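Local structure of StAR-related lipid transfer protein 5 (Homo sapiens, 2R55) at residues V54-R59 against R213-F218. The protein probably binds cholesterol or other sterols through its START domain and may take part in the intracellular transport of sterols or other lipids. Numbering follows the deposited sequence.
Sequences VSVSWR and RSMTRF
No ring or guanidinium plane comes between Val56 and the helical pair Met215 and Thr216; the flat group to look at is the peptide carbonyl of Arg213, where Thr216 is tied down. Thr216 OG1 donates to Arg213 O at 3.0 Å, from 36° above the carbonyl plane, and Arg217 N, in the regular helical bond, reaches that oxygen from the same face. Arg49, on the neighbouring strand 46-49, gives the Thr216 hydroxyl a second partner. With OG1 held this way, the methyl CG2 is left to meet the strand, lying 3.8 Å from Val56 CG1, the two side chains crossing at about a right angle.

The same CG1 also makes the closest approach to Met215, 3.5 Å from its CG. Met215 and Val56 run past each other in opposite directions. With CG anti to the backbone N (chi1 -173°), the chain of Met215 runs out along Val56, then bends twice among Tyr69, Thr192 and Phe194. Val54 adds a looser contact, its CG2 4.4 Å from Thr216 O.

Segments 54-59 and 213-218 run roughly antiparallel, at 155°, their axes coming within 8.6 Å. No hydrogen bond crosses between them; mostly apolar side chains join the long C-terminal helix 204-227 to strand 54-60, which lies between strands 46-49 and 67-75 of the curled sheet, the arrangement of the START helix-grip fold, in which that helix closes over the sheet that lines the lipid cavity.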
ATOM      1  N   VAL A  54      -5.885  -4.030 -14.949  1.00 71.04           N
ATOM      2  CA  VAL A  54      -6.314  -3.854 -13.563  1.00 70.27           C
ATOM      3  C   VAL A  54      -7.818  -3.954 -13.352  1.00 69.73           C
ATOM      4  O   VAL A  54      -8.600  -4.006 -14.299  1.00 69.63           O
ATOM      5  CB  VAL A  54      -5.887  -2.473 -12.996  1.00 70.54           C
ATOM      6  CG1 VAL A  54      -5.657  -2.561 -11.483  1.00 70.20           C
ATOM      7  CG2 VAL A  54      -4.646  -1.939 -13.705  1.00 70.79           C
ATOM      8  N   SER A  55      -8.191  -3.964 -12.072  1.00 68.99           N
ATOM      9  CA  SER A  55      -9.568  -3.980 -11.603  1.00 68.02           C
ATOM     10  C   SER A  55      -9.580  -3.455 -10.172  1.00 67.34           C
ATOM     11  O   SER A  55      -8.860  -3.958  -9.294  1.00 66.88           O
ATOM     12  CB  SER A  55     -10.099  -5.398 -11.602  1.00 68.02           C
ATOM     13  OG  SER A  55      -9.325  -6.177 -10.715  1.00 68.24           O
ATOM     14  N   VAL A  56     -10.376  -2.428  -9.929  1.00 66.44           N
ATOM     15  CA  VAL A  56     -10.429  -1.899  -8.590  1.00 65.87           C
ATOM     16  C   VAL A  56     -11.859  -1.903  -8.072  1.00 65.68           C
ATOM     17  O   VAL A  56     -12.808  -1.644  -8.813  1.00 65.34           O
ATOM     18  CB  VAL A  56      -9.712  -0.506  -8.453  1.00 66.01           C
ATOM     19  CG1 VAL A  56      -8.462  -0.437  -9.343  1.00 65.09           C
ATOM     20  CG2 VAL A  56     -10.636   0.625  -8.780  1.00 65.79           C
ATOM     21  N   SER A  57     -11.996  -2.248  -6.799  1.00 65.64           N
ATOM     22  CA  SER A  57     -13.275  -2.204  -6.122  1.00 65.96           C
ATOM     23  C   SER A  57     -13.041  -1.660  -4.728  1.00 66.08           C
ATOM     24  O   SER A  57     -11.890  -1.490  -4.318  1.00 66.72           O
ATOM     25  CB  SER A  57     -13.895  -3.599  -6.062  1.00 66.35           C
ATOM     26  OG  SER A  57     -12.929  -4.570  -5.706  1.00 67.10           O
ATOM     27  N   TRP A  58     -14.119  -1.378  -4.003  1.00 65.61           N
ATOM     28  CA  TRP A  58     -14.010  -0.760  -2.703  1.00 65.82           C
ATOM     29  C   TRP A  58     -15.025  -1.395  -1.768  1.00 66.36           C
ATOM     30  O   TRP A  58     -15.870  -2.198  -2.206  1.00 66.95           O
ATOM     31  CB  TRP A  58     -14.227   0.767  -2.800  1.00 65.86           C
ATOM     32  CG  TRP A  58     -15.628   1.109  -3.188  1.00 66.11           C
ATOM     33  CD1 TRP A  58     -16.146   1.132  -4.452  1.00 66.49           C
ATOM     34  CD2 TRP A  58     -16.711   1.420  -2.304  1.00 66.31           C
ATOM     35  NE1 TRP A  58     -17.483   1.440  -4.413  1.00 66.79           N
ATOM     36  CE2 TRP A  58     -17.859   1.624  -3.106  1.00 66.67           C
ATOM     37  CE3 TRP A  58     -16.825   1.555  -0.913  1.00 66.28           C
ATOM     38  CZ2 TRP A  58     -19.113   1.960  -2.559  1.00 66.09           C
ATOM     39  CZ3 TRP A  58     -18.080   1.885  -0.367  1.00 66.50           C
ATOM     40  CH2 TRP A  58     -19.200   2.085  -1.195  1.00 65.85           C
ATOM     41  N   ARG A  59     -14.918  -1.058  -0.480  1.00 66.19           N
ATOM     42  CA  ARG A  59     -15.975  -1.302   0.492  1.00 66.25           C
ATOM     43  C   ARG A  59     -15.761  -0.432   1.728  1.00 65.99           C
ATOM     44  O   ARG A  59     -14.647   0.019   1.966  1.00 66.03           O
ATOM     45  CB  ARG A  59     -16.068  -2.787   0.866  1.00 66.34           C
ATOM     46  CG  ARG A  59     -15.117  -3.225   1.945  1.00 66.46           C
ATOM     47  CD  ARG A  59     -15.065  -4.720   2.006  1.00 66.03           C
ATOM     48  NE  ARG A  59     -14.286  -5.166   3.151  1.00 66.21           N
ATOM     49  CZ  ARG A  59     -14.142  -6.443   3.487  1.00 65.28           C
ATOM     50  NH1 ARG A  59     -14.732  -7.384   2.759  1.00 63.11           N
ATOM     51  NH2 ARG A  59     -13.403  -6.772   4.538  1.00 64.38           N
ATOM     52  N   ARG A 213      -8.690   6.059  -9.025  1.00 70.93           N
ATOM     53  CA  ARG A 213      -7.736   6.516 -10.023  1.00 71.82           C
ATOM     54  C   ARG A 213      -6.308   6.320  -9.561  1.00 72.22           C
ATOM     55  O   ARG A 213      -5.419   6.044 -10.364  1.00 72.72           O
ATOM     56  CB  ARG A 213      -7.959   7.998 -10.319  1.00 71.90           C
ATOM     57  CG  ARG A 213      -9.285   8.320 -10.996  1.00 72.95           C
ATOM     58  CD  ARG A 213      -9.109   9.384 -12.121  1.00 73.53           C
ATOM     59  NE  ARG A 213      -8.704  10.694 -11.606  1.00 73.59           N
ATOM     60  CZ  ARG A 213      -8.296  11.720 -12.360  1.00 74.83           C
ATOM     61  NH1 ARG A 213      -8.227  11.617 -13.692  1.00 73.32           N
ATOM     62  NH2 ARG A 213      -7.951  12.863 -11.776  1.00 74.45           N
ATOM     63  N   SER A 214      -6.100   6.456  -8.257  1.00 72.64           N
ATOM     64  CA  SER A 214      -4.783   6.311  -7.662  1.00 73.09           C
ATOM     65  C   SER A 214      -4.307   4.867  -7.831  1.00 72.91           C
ATOM     66  O   SER A 214      -3.145   4.629  -8.158  1.00 72.96           O
ATOM     67  CB  SER A 214      -4.833   6.712  -6.179  1.00 73.48           C
ATOM     68  OG  SER A 214      -3.539   6.889  -5.627  1.00 74.36           O
ATOM     69  N   MET A 215      -5.226   3.916  -7.645  1.00 72.57           N
ATOM     70  CA  MET A 215      -4.926   2.483  -7.806  1.00 71.99           C
ATOM     71  C   MET A 215      -4.617   2.053  -9.251  1.00 71.22           C
ATOM     72  O   MET A 215      -3.671   1.310  -9.481  1.00 70.91           O
ATOM     73  CB  MET A 215      -6.064   1.641  -7.228  1.00 72.38           C
ATOM     74  CG  MET A 215      -5.795   0.136  -7.172  1.00 72.54           C
ATOM     75  SD  MET A 215      -4.850  -0.383  -5.728  1.00 74.01           S
ATOM     76  CE  MET A 215      -6.068  -0.257  -4.435  1.00 71.76           C
ATOM     77  N   THR A 216      -5.420   2.508 -10.212  1.00 70.49           N
ATOM     78  CA  THR A 216      -5.197   2.181 -11.634  1.00 69.85           C
ATOM     79  C   THR A 216      -3.877   2.759 -12.187  1.00 69.25           C
ATOM     80  O   THR A 216      -3.229   2.144 -13.041  1.00 68.98           O
ATOM     81  CB  THR A 216      -6.340   2.674 -12.528  1.00 69.82           C
ATOM     82  OG1 THR A 216      -6.407   4.107 -12.468  1.00 70.38           O
ATOM     83  CG2 THR A 216      -7.663   2.060 -12.092  1.00 68.85           C
ATOM     84  N   ARG A 217      -3.506   3.930 -11.678  1.00 68.40           N
ATOM     85  CA  ARG A 217      -2.230   4.575 -11.972  1.00 68.07           C
ATOM     86  C   ARG A 217      -1.060   3.867 -11.301  1.00 67.34           C
ATOM     87  O   ARG A 217       0.046   3.811 -11.852  1.00 66.66           O
ATOM     88  CB  ARG A 217      -2.267   6.045 -11.507  1.00 68.55           C
ATOM     89  CG  ARG A 217      -2.615   7.033 -12.599  1.00 69.50           C
ATOM     90  CD  ARG A 217      -3.537   8.150 -12.095  1.00 72.17           C
ATOM     91  NE  ARG A 217      -3.425   9.351 -12.939  1.00 73.81           N
ATOM     92  CZ  ARG A 217      -3.904   9.456 -14.180  1.00 73.84           C
ATOM     93  NH1 ARG A 217      -4.561   8.439 -14.752  1.00 73.12           N
ATOM     94  NH2 ARG A 217      -3.723  10.582 -14.855  1.00 73.00           N
ATOM     95  N   PHE A 218      -1.306   3.361 -10.093  1.00 66.95           N
ATOM     96  CA  PHE A 218      -0.305   2.615  -9.334  1.00 66.75           C
ATOM     97  C   PHE A 218       0.161   1.394 -10.150  1.00 67.05           C
ATOM     98  O   PHE A 218       1.366   1.172 -10.334  1.00 67.13           O
ATOM     99  CB  PHE A 218      -0.886   2.233  -7.976  1.00 66.00           C
ATOM    100  CG  PHE A 218      -0.054   1.257  -7.183  1.00 66.14           C
ATOM    101  CD1 PHE A 218       0.960   1.702  -6.338  1.00 65.71           C
ATOM    102  CD2 PHE A 218      -0.327  -0.113  -7.231  1.00 63.88           C
ATOM    103  CE1 PHE A 218       1.705   0.778  -5.575  1.00 65.34           C
ATOM    104  CE2 PHE A 218       0.426  -1.021  -6.490  1.00 62.76           C
ATOM    105  CZ  PHE A 218       1.438  -0.578  -5.661  1.00 62.94           C
TER